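Local coordinates for thermospermine synthase (Medicago truncatula, PDB 6BQ6), which probably transfers an aminopropyl group from decarboxylated S-adenosylmethionine to spermidine, yielding the tetraamine thermospermine and methylthioadenosine in plant polyamine synthesis, at residues D83-I86 and Y87-L91; E139-K142 and S143-V147. One frame throughout, in Å; residues are numbered along the deposited sequence.

Interaction 1: D83-I86 and Y87-L91; sequences DEFI and YHECL. With TER (N-(3-amino-propyl)-N-(5-aminopropyl)-1,4-diaminobutane), chain F.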
loop_
_atom_site.group_PDB
_atom_site.type_symbol
_atom_site.label_atom_id
_atom_site.label_comp_id
_atom_site.label_asym_id
_atom_site.label_seq_id
_atom_site.Cartn_x
_atom_site.Cartn_y
_atom_site.Cartn_z
ATOM N N ASP B 83 7.283 -14.232 -17.648
ATOM C CA ASP B 83 6.758 -15.544 -17.419
ATOM C C ASP B 83 5.478 -15.934 -18.116
ATOM O O ASP B 83 4.987 -17.053 -17.866
ATOM C CB ASP B 83 6.665 -15.876 -15.906
ATOM C CG ASP B 83 5.774 -14.956 -15.119
ATOM O OD1 ASP B 83 4.896 -14.307 -15.688
ATOM O OD2 ASP B 83 5.962 -14.872 -13.876
ATOM N N GLU B 84 4.944 -15.103 -18.990
ATOM C CA GLU B 84 3.749 -15.518 -19.735
ATOM C C GLU B 84 3.947 -16.802 -20.546
ATOM O O GLU B 84 2.990 -17.521 -20.787
ATOM C CB GLU B 84 3.169 -14.388 -20.596
ATOM C CG GLU B 84 4.075 -13.850 -21.669
ATOM C CD GLU B 84 4.048 -14.593 -22.994
ATOM O OE1 GLU B 84 4.732 -14.111 -23.921
ATOM O OE2 GLU B 84 3.413 -15.647 -23.160
ATOM N N PHE B 85 5.180 -17.072 -20.964
ATOM C CA PHE B 85 5.505 -18.318 -21.684
ATOM C C PHE B 85 5.038 -19.560 -20.898
ATOM O O PHE B 85 4.665 -20.564 -21.481
ATOM C CB PHE B 85 6.985 -18.401 -22.079
ATOM C CG PHE B 85 7.928 -18.726 -20.949
ATOM C CD1 PHE B 85 8.228 -20.001 -20.632
ATOM C CD2 PHE B 85 8.494 -17.718 -20.191
ATOM C CE1 PHE B 85 9.096 -20.323 -19.598
ATOM C CE2 PHE B 85 9.365 -18.022 -19.154
ATOM C CZ PHE B 85 9.653 -19.320 -18.845
ATOM N N ILE B 86 5.092 -19.496 -19.549
ATOM C CA ILE B 86 4.664 -20.618 -18.749
ATOM C C ILE B 86 3.148 -20.855 -18.942
ATOM O O ILE B 86 2.746 -21.994 -19.190
ATOM C CB ILE B 86 4.986 -20.415 -17.266
ATOM C CG1 ILE B 86 6.479 -20.165 -17.077
ATOM C CG2 ILE B 86 4.542 -21.615 -16.422
ATOM C CD1 ILE B 86 6.844 -19.875 -15.650
ATOM N N TYR B 87 2.342 -19.801 -18.785
ATOM C CA TYR B 87 0.919 -19.929 -18.879
ATOM C C TYR B 87 0.566 -20.390 -20.313
ATOM O O TYR B 87 -0.267 -21.266 -20.488
ATOM C CB TYR B 87 0.240 -18.573 -18.555
ATOM C CG TYR B 87 -1.221 -18.572 -18.855
ATOM C CD1 TYR B 87 -2.166 -18.954 -17.894
ATOM C CD2 TYR B 87 -1.690 -18.166 -20.098
ATOM C CE1 TYR B 87 -3.526 -18.964 -18.205
ATOM C CE2 TYR B 87 -3.024 -18.196 -20.415
ATOM C CZ TYR B 87 -3.937 -18.579 -19.460
ATOM O OH TYR B 87 -5.289 -18.577 -19.775
ATOM N N HIS B 88 1.179 -19.779 -21.313
ATOM C CA HIS B 88 0.759 -20.083 -22.667
ATOM C C HIS B 88 1.256 -21.437 -23.157
ATOM O O HIS B 88 0.540 -22.118 -23.880
ATOM C CB HIS B 88 1.103 -18.938 -23.591
ATOM C CG HIS B 88 0.293 -17.721 -23.303
ATOM N ND1 HIS B 88 0.788 -16.634 -22.613
ATOM C CD2 HIS B 88 -1.035 -17.481 -23.484
ATOM C CE1 HIS B 88 -0.182 -15.747 -22.449
ATOM N NE2 HIS B 88 -1.292 -16.232 -22.985
ATOM N N GLU B 89 2.452 -21.857 -22.770
ATOM C CA GLU B 89 2.891 -23.216 -23.091
ATOM C C GLU B 89 2.051 -24.273 -22.389
ATOM O O GLU B 89 1.664 -25.260 -23.008
ATOM C CB GLU B 89 4.342 -23.444 -22.738
ATOM C CG GLU B 89 5.333 -22.792 -23.702
ATOM C CD GLU B 89 6.770 -23.169 -23.424
ATOM O OE1 GLU B 89 7.043 -24.151 -22.673
ATOM O OE2 GLU B 89 7.669 -22.494 -23.993
ATOM N N CYS B 90 1.739 -24.044 -21.110
ATOM C CA CYS B 90 0.860 -24.973 -20.364
ATOM C C CYS B 90 -0.555 -25.032 -20.913
ATOM O O CYS B 90 -1.133 -26.126 -20.964
ATOM C CB CYS B 90 0.792 -24.673 -18.888
ATOM S SG CYS B 90 2.338 -25.049 -18.020
ATOM N N LEU B 91 -1.095 -23.897 -21.332
ATOM C CA LEU B 91 -2.447 -23.832 -21.877
ATOM C C LEU B 91 -2.551 -24.595 -23.191
ATOM O O LEU B 91 -3.534 -25.263 -23.437
ATOM C CB LEU B 91 -2.885 -22.411 -22.139
ATOM C CG LEU B 91 -4.246 -22.110 -22.842
ATOM C CD1 LEU B 91 -5.399 -22.664 -21.992
ATOM C CD2 LEU B 91 -4.400 -20.661 -23.136
HETATM N N1 TER F . -9.288 -12.401 -21.319
HETATM C C2 TER F . -8.131 -13.157 -21.751
HETATM C C3 TER F . -7.967 -14.398 -20.879
HETATM C C4 TER F . -7.553 -14.089 -19.464
HETATM N N5 TER F . -7.160 -15.294 -18.771
HETATM C C6 TER F . -5.873 -15.372 -18.119
HETATM C C7 TER F . -5.949 -16.199 -16.844
HETATM C C8 TER F . -4.803 -15.800 -15.931
HETATM N N9 TER F . -5.135 -14.686 -15.070
HETATM C C10 TER F . -4.120 -14.194 -14.174
HETATM C C11 TER F . -4.646 -13.569 -12.901
HETATM C C12 TER F . -3.469 -13.418 -11.937
HETATM C C13 TER F . -3.766 -12.499 -10.761
HETATM N N14 TER F . -5.120 -12.686 -10.270
#

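Interaction 2: E139-K142 and S143-V147; sequences EFCK and SYLVV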
loop_
_atom_site.group_PDB
_atom_site.type_symbol
_atom_site.label_atom_id
_atom_site.label_comp_id
_atom_site.label_asym_id
_atom_site.label_seq_id
_atom_site.Cartn_x
_atom_site.Cartn_y
_atom_site.Cartn_z
ATOM N N GLU B 139 -6.642 -5.360 -30.805
ATOM C CA GLU B 139 -5.912 -4.342 -31.571
ATOM C C GLU B 139 -4.776 -3.739 -30.744
ATOM O O GLU B 139 -3.691 -3.486 -31.277
ATOM C CB GLU B 139 -6.885 -3.297 -32.082
ATOM C CG GLU B 139 -7.760 -3.815 -33.231
ATOM C CD GLU B 139 -6.966 -4.155 -34.508
ATOM O OE1 GLU B 139 -5.922 -3.526 -34.797
ATOM O OE2 GLU B 139 -7.338 -5.110 -35.195
ATOM N N PHE B 140 -5.021 -3.563 -29.442
ATOM C CA PHE B 140 -3.984 -3.079 -28.538
ATOM C C PHE B 140 -2.794 -4.032 -28.561
ATOM O O PHE B 140 -1.657 -3.620 -28.750
ATOM C CB PHE B 140 -4.521 -2.964 -27.131
ATOM C CG PHE B 140 -3.523 -2.406 -26.172
ATOM C CD1 PHE B 140 -3.319 -1.061 -26.112
ATOM C CD2 PHE B 140 -2.743 -3.225 -25.424
ATOM C CE1 PHE B 140 -2.353 -0.535 -25.280
ATOM C CE2 PHE B 140 -1.775 -2.710 -24.559
ATOM C CZ PHE B 140 -1.589 -1.365 -24.485
ATOM N N CYS B 141 -3.071 -5.319 -28.367
ATOM C CA CYS B 141 -1.990 -6.310 -28.282
ATOM C C CYS B 141 -1.296 -6.510 -29.621
ATOM O O CYS B 141 -0.109 -6.704 -29.669
ATOM C CB CYS B 141 -2.513 -7.610 -27.708
ATOM S SG CYS B 141 -3.014 -7.416 -25.992
ATOM N N LYS B 142 -2.050 -6.465 -30.715
ATOM C CA LYS B 142 -1.441 -6.583 -32.021
ATOM C C LYS B 142 -0.387 -5.504 -32.247
ATOM O O LYS B 142 0.651 -5.727 -32.913
ATOM C CB LYS B 142 -2.514 -6.484 -33.087
ATOM C CG LYS B 142 -1.991 -6.693 -34.470
ATOM C CD LYS B 142 -3.129 -7.026 -35.439
ATOM C CE LYS B 142 -2.561 -7.239 -36.840
ATOM N NZ LYS B 142 -3.357 -8.215 -37.656
ATOM N N SER B 143 -0.641 -4.341 -31.687
ATOM C CA SER B 143 0.300 -3.219 -31.792
ATOM C C SER B 143 1.415 -3.194 -30.752
ATOM O O SER B 143 2.573 -2.820 -31.066
ATOM C CB SER B 143 -0.463 -1.889 -31.757
ATOM O OG SER B 143 -0.791 -1.536 -33.091
ATOM N N TYR B 144 1.090 -3.566 -29.520
ATOM C CA TYR B 144 2.021 -3.399 -28.402
ATOM C C TYR B 144 2.723 -4.615 -27.892
ATOM O O TYR B 144 3.740 -4.463 -27.222
ATOM C CB TYR B 144 1.305 -2.732 -27.255
ATOM C CG TYR B 144 0.948 -1.296 -27.599
ATOM C CD1 TYR B 144 1.938 -0.343 -27.754
ATOM C CD2 TYR B 144 -0.373 -0.901 -27.779
ATOM C CE1 TYR B 144 1.604 0.989 -28.050
ATOM C CE2 TYR B 144 -0.698 0.406 -28.090
ATOM C CZ TYR B 144 0.294 1.336 -28.230
ATOM O OH TYR B 144 -0.028 2.646 -28.493
ATOM N N LEU B 145 2.230 -5.816 -28.190
ATOM C CA LEU B 145 2.928 -7.008 -27.757
ATOM C C LEU B 145 3.758 -7.537 -28.906
ATOM O O LEU B 145 3.342 -8.417 -29.652
ATOM C CB LEU B 145 1.985 -8.059 -27.164
ATOM C CG LEU B 145 1.107 -7.637 -25.989
ATOM C CD1 LEU B 145 0.382 -8.837 -25.370
ATOM C CD2 LEU B 145 1.881 -6.895 -24.922
ATOM N N VAL B 146 4.996 -7.053 -29.007
ATOM C CA VAL B 146 5.767 -7.345 -30.199
ATOM C C VAL B 146 6.174 -8.827 -30.260
ATOM O O VAL B 146 6.304 -9.374 -31.338
ATOM C CB VAL B 146 6.951 -6.377 -30.404
ATOM C CG1 VAL B 146 7.641 -6.689 -31.740
ATOM C CG2 VAL B 146 6.449 -4.929 -30.430
ATOM N N VAL B 147 6.206 -9.521 -29.120
ATOM C CA VAL B 147 6.428 -10.960 -29.111
ATOM C C VAL B 147 5.448 -11.725 -30.028
ATOM O O VAL B 147 5.813 -12.762 -30.586
ATOM C CB VAL B 147 6.446 -11.530 -27.657
ATOM C CG1 VAL B 147 5.077 -11.401 -26.952
ATOM C CG2 VAL B 147 6.916 -12.958 -27.644
HETATM O O HOH W 1 2.105 -7.932 -32.189
#

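Interaction 1: D83-I86 and Y87-L91
Glu84 and His88, one turn apart at the start of helix 84-98, meet nearly at right angles, with the carboxylate and imidazole planes 72° apart. Imidazole ND1 donates two bonds at once: one to Glu84 OE2 at 2.9 Å, the other to the Glu84 backbone O at 3.0 Å. Neither is straight. The carboxylate oxygen is met on its anti side, and both acceptors lie about 30° out of the ring plane. Glu84 manages this by folding back, with CG wedged between its own backbone N and carbonyl carbon (chi1 61°) and the chain bent again at the next bond. Its carbonyl O is gripped twice, since His88 N also reaches it at 2.9 Å, and OE2 has a salt bridge to Arg117. A leucine here lacks the ring N-H, so OE2 would probably be left to Arg117 and the Glu84 carbonyl to the backbone N alone.

Tyr87 CD2 lies over the centre of the His88 ring, 3.4 Å above its plane. The phenol itself extends to thermospermine, where OH lies 3.7 Å from ligand C6 and CE1 is 3.9 Å from C7. Tyr87 OH is hydrogen-bonded to Asp181, the predicted proton acceptor. On another side of the helix, Phe85 and Ile86 pack on Phe224 and Ile223 of a second subunit. Glu89 stretches out past Phe85 to the backbone N atoms of Arg288, Tyr289 and Leu290, while its own N bonds to Phe85 O at 2.9 Å.

This first turn thus combines regular i to i+4 helix bonding with a His-carboxylate pair, and it presents Tyr87 to the polyamine pocket of an aminopropyltransferase of the spermidine/spermine synthase family.

Interaction 2: E139-K142 and S143-V147
The C-terminal end of helix 135-144 closes with an aromatic pair one turn apart, Phe140 and Tyr144. The rings meet obliquely, their planes at 39° and their centroids 4.5 Å apart. Tyr144 brings one ring corner, CD2, over a face of Phe140 near its rim, a tight approach of 3.2 Å to CE1. Phe140 CG lies anti to the backbone N (chi1 -177°), whereas Tyr144 CG stands beside its own N (chi1 -68°), and this pairing lets the two side chains cross at about a right angle. The backbone bond from Tyr144 N to Phe140 O, 2.9 Å, joins the same two residues.

The helix follows strand 127-132 in the Rossmann-like part of the domain, and here it rests on the N-terminal sheet: Phe140 reaches Ile59, Leu61 and Leu71, and its ring meets that of His50. Next to the aromatic pair, Leu145 CD1 packs on Cys141 SG at 3.7 Å. Leu145 is the first residue to leave helical geometry, yet its N still bonds to Cys141 O at 2.9 Å. Past that point a water donates to both Lys142 O (2.7 Å) and Leu145 O (2.9 Å), bridging the last turn to the departing chain.

How the interactions relate
Interaction 1 comes first along the chain, at the start of helix 84-98, and interaction 2 follows at the end of helix 135-144; strands 104-107 and 127-132 of the mixed seven-stranded sheet lie between them in sequence. Their centres are about 17 Å apart, and they touch through packing of Glu84 OE1 on Val147 CG1, 4.1 Å away. Both belong to the spermine/spermidine synthase domain, but they face different neighbours: 83-91 borders the polyamine and a second subunit, whereas 139-147 leans on the N-terminal four-stranded sheet. Of the two, only interaction 1 supplies a pocket residue, Tyr87; the Cys141 side chain stays about 9 Å from the ligand at the nearest atoms, without touching it.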